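Deacetylase EF_0837 (PDB 2ICS) hydrolyses ester bonds as a zinc-dependent amidohydrolase-superfamily enzyme, deacetylating acetyl-(R)-mandelate in vitro with very low efficiency. Local coordinates at residues G55-H60 with A310-F315; A267-D272 with P301-K306. All blocks are in the same frame, centred on the assembly; numbering follows the deposited sequence.

Contact 1. Residues G55-H60 with A310-F315; sequences GWIDDH and APAENF. With ZN (zinc ion), chain B.
I57 and P311 form the apolar half of this contact: CB of I57 lies 3.8 Å from CG of P311, and the branch methyl CG2 reaches P311 CB. The other branch of I57 runs to A312. With CG1 anti to the carbonyl carbon and CD1 extended beyond it, I57 CD1 meets A312 CB at 4.0 Å. P311 CB is also 3.7 Å from OD2 of D59, the next inward-facing residue, the two side chains crossing at about a right angle.

Strand 51-61 is the first strand of the amidohydrolase TIM barrel and leads into the HxH pair of zinc ligands, H60 and H62; helix 309-314 packs against its barrel-interior residues I57 and D59. H60 sends its ring away from the helix, and its NE2 binds zinc at 2.2 Å, while ND1 is hydrogen-bonded to T210 OG1.

The polar half gathers on one carboxylate oxygen. OD2 of D59 accepts a weak hydrogen bond from N314 ND2, long at 3.4 Å but fairly straight (160°), with the carboxylate and amide planes turned 33° apart. The same ND2 has a second weak bond, to S268 OG. F315, just past the helix, brings its ring edge to D59: CE2 is 3.6 Å from OD2, which lies near the ring plane, and the carboxylate stands almost perpendicular to the ring, at 85°, an approach that would set the partly positive C-H edge toward the oxygen.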
ATOM      1  N   GLY A  55       1.356   8.632   9.822  1.00 21.55           N
ATOM      2  CA  GLY A  55       2.107   8.673   8.578  1.00 20.80           C
ATOM      3  C   GLY A  55       1.460   7.768   7.545  1.00 19.93           C
ATOM      4  O   GLY A  55       1.162   6.610   7.836  1.00 20.57           O
ATOM      5  N   TRP A  56       1.233   8.285   6.343  1.00 19.53           N
ATOM      6  CA  TRP A  56       0.603   7.490   5.295  1.00 19.83           C
ATOM      7  C   TRP A  56       1.481   6.304   4.926  1.00 19.01           C
ATOM      8  O   TRP A  56       2.706   6.405   4.939  1.00 18.93           O
ATOM      9  CB  TRP A  56       0.333   8.344   4.056  1.00 19.41           C
ATOM     10  CG  TRP A  56      -0.592   9.508   4.287  1.00 22.02           C
ATOM     11  CD1 TRP A  56      -1.399   9.721   5.374  1.00 20.83           C
ATOM     12  CD2 TRP A  56      -0.830  10.605   3.388  1.00 20.90           C
ATOM     13  NE1 TRP A  56      -2.125  10.884   5.205  1.00 21.65           N
ATOM     14  CE2 TRP A  56      -1.795  11.445   3.997  1.00 21.84           C
ATOM     15  CE3 TRP A  56      -0.318  10.961   2.130  1.00 21.81           C
ATOM     16  CZ2 TRP A  56      -2.260  12.621   3.390  1.00 21.68           C
ATOM     17  CZ3 TRP A  56      -0.781  12.133   1.522  1.00 21.54           C
ATOM     18  CH2 TRP A  56      -1.744  12.947   2.158  1.00 22.43           C
ATOM     19  N   ILE A  57       0.844   5.184   4.594  1.00 19.19           N
ATOM     20  CA  ILE A  57       1.539   3.948   4.245  1.00 17.80           C
ATOM     21  C   ILE A  57       1.043   3.393   2.912  1.00 20.10           C
ATOM     22  O   ILE A  57      -0.156   3.168   2.732  1.00 18.98           O
ATOM     23  CB  ILE A  57       1.306   2.853   5.330  1.00 17.60           C
ATOM     24  CG1 ILE A  57       1.771   3.347   6.700  1.00 19.15           C
ATOM     25  CG2 ILE A  57       2.049   1.580   4.958  1.00 15.24           C
ATOM     26  CD1 ILE A  57       1.354   2.427   7.869  1.00 19.53           C
ATOM     27  N   ASP A  58       1.974   3.163   1.985  1.00 19.93           N
ATOM     28  CA  ASP A  58       1.647   2.617   0.666  1.00 21.39           C
ATOM     29  C   ASP A  58       2.100   1.159   0.675  1.00 20.64           C
ATOM     30  O   ASP A  58       3.282   0.891   0.499  1.00 19.85           O
ATOM     31  CB  ASP A  58       2.413   3.380  -0.415  1.00 22.57           C
ATOM     32  CG  ASP A  58       1.853   3.149  -1.804  1.00 25.06           C
ATOM     33  OD1 ASP A  58       1.181   2.116  -2.020  1.00 24.86           O
ATOM     34  OD2 ASP A  58       2.096   4.002  -2.687  1.00 25.51           O
ATOM     35  N   ASP A  59       1.175   0.218   0.863  1.00 21.06           N
ATOM     36  CA  ASP A  59       1.568  -1.189   0.932  1.00 21.10           C
ATOM     37  C   ASP A  59       1.764  -1.944  -0.383  1.00 20.80           C
ATOM     38  O   ASP A  59       1.813  -3.172  -0.393  1.00 21.31           O
ATOM     39  CB  ASP A  59       0.624  -1.982   1.859  1.00 21.51           C
ATOM     40  CG  ASP A  59      -0.763  -2.173   1.277  1.00 25.65           C
ATOM     41  OD1 ASP A  59      -0.945  -1.961   0.058  1.00 22.52           O
ATOM     42  OD2 ASP A  59      -1.668  -2.553   2.050  1.00 25.13           O
ATOM     43  N   HIS A  60       1.847  -1.230  -1.498  1.00 17.58           N
ATOM     44  CA  HIS A  60       2.128  -1.897  -2.758  1.00 17.77           C
ATOM     45  C   HIS A  60       2.988  -0.944  -3.566  1.00 19.41           C
ATOM     46  O   HIS A  60       2.494  -0.033  -4.233  1.00 17.70           O
ATOM     47  CB  HIS A  60       0.865  -2.285  -3.532  1.00 16.10           C
ATOM     48  CG  HIS A  60       1.152  -3.131  -4.734  1.00 14.38           C
ATOM     49  ND1 HIS A  60       0.280  -4.060  -5.254  1.00 16.16           N
ATOM     50  CD2 HIS A  60       2.245  -3.161  -5.542  1.00 13.88           C
ATOM     51  CE1 HIS A  60       0.856  -4.615  -6.340  1.00 16.07           C
ATOM     52  NE2 HIS A  60       2.050  -4.101  -6.556  1.00 14.39           N
ATOM     53  N   ALA A 310      -5.359   0.592   8.076  1.00 24.21           N
ATOM     54  CA  ALA A 310      -5.584  -0.636   7.319  1.00 24.90           C
ATOM     55  C   ALA A 310      -4.269  -1.283   6.855  1.00 25.84           C
ATOM     56  O   ALA A 310      -3.981  -2.422   7.210  1.00 27.68           O
ATOM     57  CB  ALA A 310      -6.493  -0.356   6.128  1.00 22.16           C
ATOM     58  N   PRO A 311      -3.460  -0.572   6.053  1.00 25.00           N
ATOM     59  CA  PRO A 311      -2.203  -1.189   5.614  1.00 24.57           C
ATOM     60  C   PRO A 311      -1.348  -1.638   6.800  1.00 26.93           C
ATOM     61  O   PRO A 311      -0.718  -2.691   6.752  1.00 27.85           O
ATOM     62  CB  PRO A 311      -1.539  -0.089   4.781  1.00 23.50           C
ATOM     63  CG  PRO A 311      -2.153   1.185   5.303  1.00 22.87           C
ATOM     64  CD  PRO A 311      -3.590   0.797   5.523  1.00 25.06           C
ATOM     65  N   ALA A 312      -1.341  -0.840   7.866  1.00 27.67           N
ATOM     66  CA  ALA A 312      -0.579  -1.173   9.070  1.00 29.62           C
ATOM     67  C   ALA A 312      -1.052  -2.523   9.608  1.00 29.99           C
ATOM     68  O   ALA A 312      -0.244  -3.357  10.022  1.00 29.30           O
ATOM     69  CB  ALA A 312      -0.761  -0.082  10.131  1.00 26.43           C
ATOM     70  N   GLU A 313      -2.364  -2.738   9.583  1.00 31.03           N
ATOM     71  CA  GLU A 313      -2.941  -3.999  10.043  1.00 32.99           C
ATOM     72  C   GLU A 313      -2.735  -5.144   9.047  1.00 32.06           C
ATOM     73  O   GLU A 313      -2.486  -6.278   9.447  1.00 32.38           O
ATOM     74  CB  GLU A 313      -4.436  -3.836  10.307  1.00 34.54           C
ATOM     75  CG  GLU A 313      -4.770  -3.246  11.662  1.00 41.07           C
ATOM     76  CD  GLU A 313      -6.259  -3.003  11.831  1.00 43.44           C
ATOM     77  OE1 GLU A 313      -7.054  -3.746  11.218  1.00 46.81           O
ATOM     78  OE2 GLU A 313      -6.634  -2.080  12.585  1.00 45.67           O
ATOM     79  N   ASN A 314      -2.844  -4.854   7.754  1.00 31.47           N
ATOM     80  CA  ASN A 314      -2.666  -5.893   6.741  1.00 31.29           C
ATOM     81  C   ASN A 314      -1.329  -6.610   6.894  1.00 29.59           C
ATOM     82  O   ASN A 314      -1.248  -7.825   6.713  1.00 29.18           O
ATOM     83  CB  ASN A 314      -2.721  -5.312   5.323  1.00 30.84           C
ATOM     84  CG  ASN A 314      -4.081  -4.753   4.962  1.00 32.88           C
ATOM     85  OD1 ASN A 314      -5.084  -5.033   5.626  1.00 29.43           O
ATOM     86  ND2 ASN A 314      -4.124  -3.968   3.881  1.00 31.32           N
ATOM     87  N   PHE A 315      -0.287  -5.853   7.227  1.00 27.27           N
ATOM     88  CA  PHE A 315       1.048  -6.417   7.353  1.00 27.22           C
ATOM     89  C   PHE A 315       1.679  -6.376   8.735  1.00 25.59           C
ATOM     90  O   PHE A 315       2.898  -6.425   8.882  1.00 24.67           O
ATOM     91  CB  PHE A 315       1.953  -5.756   6.316  1.00 25.38           C
ATOM     92  CG  PHE A 315       1.531  -6.052   4.910  1.00 26.31           C
ATOM     93  CD1 PHE A 315       1.812  -7.287   4.338  1.00 23.57           C
ATOM     94  CD2 PHE A 315       0.770  -5.137   4.193  1.00 24.11           C
ATOM     95  CE1 PHE A 315       1.335  -7.611   3.073  1.00 26.43           C
ATOM     96  CE2 PHE A 315       0.286  -5.452   2.926  1.00 27.14           C
ATOM     97  CZ  PHE A 315       0.570  -6.693   2.366  1.00 26.94           C
TER
HETATM   98 ZN    ZN B 400       3.280  -4.334  -8.401  1.00 24.94          ZN
HETATM   99  O   HOH W   1       1.712  -4.558  -9.644  1.00 23.22           O

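Contact 2. Residues A267-D272 with P301-K306; sequences ASISTD and PEIIEK. With ZN (zinc ion), chain B.
I269 and K306 are joined by the one direct hydrogen bond between the two segments, from I269 N to K306 O, 3.0 Å long and nearly straight at 171°. The donor stands above the carbonyl plane, 37° out of it. The same oxygen also receives a CA-H...O contact from S268, its CA 3.4 Å from K306 O, so two successive residues of the 267-272 segment converge on this one carbonyl.

Apolar contacts flank this bond. CG1 and CD1 of I269 both lie 4.0 Å from K306 CB, and CD1 continues to I303 CG2 at 4.2 Å, one turn back along the helix. The K306 chain then passes beside A267, its CG 3.4 Å from the A267 carbonyl oxygen. It is extended as far as CE and bends at the last torsion (chi4 -57°), which places NZ for a hydrogen bond to A266 O. Water 2 donates to A267 O at 2.7 Å and accepts a weak bond from K306 NZ, adding a bridge between the two segments.

At the far end of 267-272, away from the helix, D272 OD1 binds zinc at 2.2 Å. D272 matches the metal-binding aspartate at the C-terminal end of the eighth barrel strand in amidohydrolases. Between the two ends, S268 OG and S270 OG are hydrogen-bonded to the two carboxylate oxygens of D243, and T271 OG1 to D58.

The segment thus runs between strand 241-243, which it meets by backbone bonds from A267 and S268, and strand 51-61, touched by S268 and S270; helix 300-305 and helix 286-296 pack against I269 from the outer side.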
ATOM      1  N   ALA A 267     -10.297  -2.264   1.185  1.00 21.50           N
ATOM      2  CA  ALA A 267      -9.841  -2.197   2.566  1.00 21.97           C
ATOM      3  C   ALA A 267      -8.643  -1.264   2.680  1.00 23.40           C
ATOM      4  O   ALA A 267      -8.468  -0.573   3.689  1.00 22.71           O
ATOM      5  CB  ALA A 267      -9.464  -3.591   3.058  1.00 21.57           C
ATOM      6  N   SER A 268      -7.810  -1.259   1.645  1.00 20.74           N
ATOM      7  CA  SER A 268      -6.627  -0.415   1.632  1.00 21.09           C
ATOM      8  C   SER A 268      -6.359   0.148   0.242  1.00 21.22           C
ATOM      9  O   SER A 268      -6.641  -0.491  -0.780  1.00 18.52           O
ATOM     10  CB  SER A 268      -5.400  -1.199   2.126  1.00 21.16           C
ATOM     11  OG  SER A 268      -5.236  -2.418   1.419  1.00 20.59           O
ATOM     12  N   ILE A 269      -5.810   1.356   0.230  1.00 19.68           N
ATOM     13  CA  ILE A 269      -5.490   2.062  -0.995  1.00 20.03           C
ATOM     14  C   ILE A 269      -3.979   2.082  -1.197  1.00 20.31           C
ATOM     15  O   ILE A 269      -3.230   2.501  -0.316  1.00 21.72           O
ATOM     16  CB  ILE A 269      -6.043   3.504  -0.929  1.00 21.33           C
ATOM     17  CG1 ILE A 269      -7.571   3.457  -0.874  1.00 15.82           C
ATOM     18  CG2 ILE A 269      -5.579   4.322  -2.131  1.00 19.21           C
ATOM     19  CD1 ILE A 269      -8.199   4.801  -0.615  1.00 19.84           C
ATOM     20  N   SER A 270      -3.540   1.602  -2.357  1.00 20.86           N
ATOM     21  CA  SER A 270      -2.119   1.559  -2.697  1.00 19.77           C
ATOM     22  C   SER A 270      -1.936   1.944  -4.161  1.00 19.56           C
ATOM     23  O   SER A 270      -2.891   1.939  -4.940  1.00 19.28           O
ATOM     24  CB  SER A 270      -1.536   0.168  -2.434  1.00 19.80           C
ATOM     25  OG  SER A 270      -2.242  -0.823  -3.157  1.00 21.47           O
ATOM     26  N   THR A 271      -0.696   2.226  -4.539  1.00 19.35           N
ATOM     27  CA  THR A 271      -0.381   2.695  -5.883  1.00 19.74           C
ATOM     28  C   THR A 271       0.197   1.750  -6.924  1.00 20.37           C
ATOM     29  O   THR A 271      -0.029   1.955  -8.119  1.00 19.49           O
ATOM     30  CB  THR A 271       0.621   3.846  -5.802  1.00 19.67           C
ATOM     31  OG1 THR A 271       1.828   3.360  -5.198  1.00 17.17           O
ATOM     32  CG2 THR A 271       0.062   4.994  -4.963  1.00 18.99           C
ATOM     33  N   ASP A 272       0.933   0.731  -6.483  1.00 18.93           N
ATOM     34  CA  ASP A 272       1.637  -0.170  -7.398  1.00 18.38           C
ATOM     35  C   ASP A 272       2.448   0.753  -8.305  1.00 18.63           C
ATOM     36  O   ASP A 272       2.497   0.598  -9.522  1.00 18.87           O
ATOM     37  CB  ASP A 272       0.707  -1.023  -8.245  1.00 17.30           C
ATOM     38  CG  ASP A 272       1.478  -1.908  -9.218  1.00 21.86           C
ATOM     39  OD1 ASP A 272       2.630  -2.264  -8.901  1.00 19.36           O
ATOM     40  OD2 ASP A 272       0.948  -2.257 -10.292  1.00 26.83           O
ATOM     41  N   PRO A 301     -12.330  10.736   5.684  1.00 23.85           N
ATOM     42  CA  PRO A 301     -11.978   9.980   6.893  1.00 23.58           C
ATOM     43  C   PRO A 301     -11.651   8.508   6.615  1.00 23.24           C
ATOM     44  O   PRO A 301     -10.654   7.985   7.108  1.00 25.09           O
ATOM     45  CB  PRO A 301     -13.213  10.142   7.778  1.00 22.21           C
ATOM     46  CG  PRO A 301     -13.710  11.525   7.393  1.00 24.29           C
ATOM     47  CD  PRO A 301     -13.570  11.511   5.884  1.00 23.50           C
ATOM     48  N   GLU A 302     -12.480   7.829   5.830  1.00 22.46           N
ATOM     49  CA  GLU A 302     -12.203   6.427   5.548  1.00 23.46           C
ATOM     50  C   GLU A 302     -10.996   6.312   4.616  1.00 23.24           C
ATOM     51  O   GLU A 302     -10.212   5.371   4.723  1.00 23.13           O
ATOM     52  CB  GLU A 302     -13.443   5.725   4.966  1.00 22.50           C
ATOM     53  CG  GLU A 302     -13.932   6.231   3.625  1.00 25.58           C
ATOM     54  CD  GLU A 302     -15.338   5.740   3.305  1.00 26.29           C
ATOM     55  OE1 GLU A 302     -15.704   4.643   3.767  1.00 29.43           O
ATOM     56  OE2 GLU A 302     -16.076   6.439   2.582  1.00 30.08           O
ATOM     57  N   ILE A 303     -10.834   7.284   3.721  1.00 22.93           N
ATOM     58  CA  ILE A 303      -9.696   7.287   2.813  1.00 21.43           C
ATOM     59  C   ILE A 303      -8.405   7.303   3.637  1.00 22.02           C
ATOM     60  O   ILE A 303      -7.507   6.489   3.410  1.00 22.21           O
ATOM     61  CB  ILE A 303      -9.742   8.505   1.879  1.00 21.66           C
ATOM     62  CG1 ILE A 303     -10.901   8.345   0.892  1.00 22.23           C
ATOM     63  CG2 ILE A 303      -8.416   8.659   1.130  1.00 20.45           C
ATOM     64  CD1 ILE A 303     -11.119   9.553  -0.012  1.00 21.59           C
ATOM     65  N   ILE A 304      -8.324   8.210   4.611  1.00 22.29           N
ATOM     66  CA  ILE A 304      -7.145   8.313   5.477  1.00 20.17           C
ATOM     67  C   ILE A 304      -6.887   6.997   6.206  1.00 22.35           C
ATOM     68  O   ILE A 304      -5.742   6.537   6.312  1.00 20.90           O
ATOM     69  CB  ILE A 304      -7.319   9.435   6.537  1.00 19.35           C
ATOM     70  CG1 ILE A 304      -7.186  10.806   5.875  1.00 20.73           C
ATOM     71  CG2 ILE A 304      -6.290   9.288   7.646  1.00 18.88           C
ATOM     72  CD1 ILE A 304      -5.846  11.041   5.195  1.00 22.49           C
ATOM     73  N   GLU A 305      -7.959   6.397   6.717  1.00 22.36           N
ATOM     74  CA  GLU A 305      -7.838   5.140   7.431  1.00 24.64           C
ATOM     75  C   GLU A 305      -7.299   4.054   6.507  1.00 23.65           C
ATOM     76  O   GLU A 305      -6.571   3.164   6.943  1.00 23.73           O
ATOM     77  CB  GLU A 305      -9.200   4.719   7.988  1.00 30.61           C
ATOM     78  CG  GLU A 305      -9.189   3.386   8.721  1.00 39.51           C
ATOM     79  CD  GLU A 305     -10.522   3.069   9.363  1.00 44.98           C
ATOM     80  OE1 GLU A 305     -10.958   3.848  10.239  1.00 48.93           O
ATOM     81  OE2 GLU A 305     -11.136   2.043   8.994  1.00 49.77           O
ATOM     82  N   LYS A 306      -7.643   4.141   5.227  1.00 23.79           N
ATOM     83  CA  LYS A 306      -7.210   3.151   4.250  1.00 23.04           C
ATOM     84  C   LYS A 306      -5.759   3.281   3.768  1.00 22.26           C
ATOM     85  O   LYS A 306      -5.276   2.429   3.022  1.00 18.53           O
ATOM     86  CB  LYS A 306      -8.185   3.145   3.066  1.00 24.84           C
ATOM     87  CG  LYS A 306      -9.571   2.658   3.475  1.00 22.85           C
ATOM     88  CD  LYS A 306     -10.600   2.813   2.376  1.00 22.76           C
ATOM     89  CE  LYS A 306     -12.011   2.554   2.920  1.00 21.96           C
ATOM     90  NZ  LYS A 306     -12.149   1.201   3.552  1.00 20.79           N
TER
HETATM   91 ZN    ZN B 400       3.280  -4.334  -8.401  1.00 24.94          ZN
HETATM   92  O   HOH W   2     -10.227  -0.461   5.735  1.00 29.92           O
HETATM   93  O   HOH W   1       1.712  -4.558  -9.644  1.00 23.22           O

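In the fold
After four N-terminal strands the chain reaches strand 51-61, and contact 1 closes a loop of some 250 residues when helix 309-314 returns to it. Contact 2 is nested inside that loop: 267-272 meets 301-306 after a short, largely helical excursion, and helices 300-305 and 309-314 follow each other in the chain. The contacts touch directly, their centres 8 Å apart, among others where D272 N probably donates a hydrogen bond to H60 O. Together they bring the first strand and the last barrel segment side by side, so H60 and D272 share one zinc ion and water 1, beside the late helices.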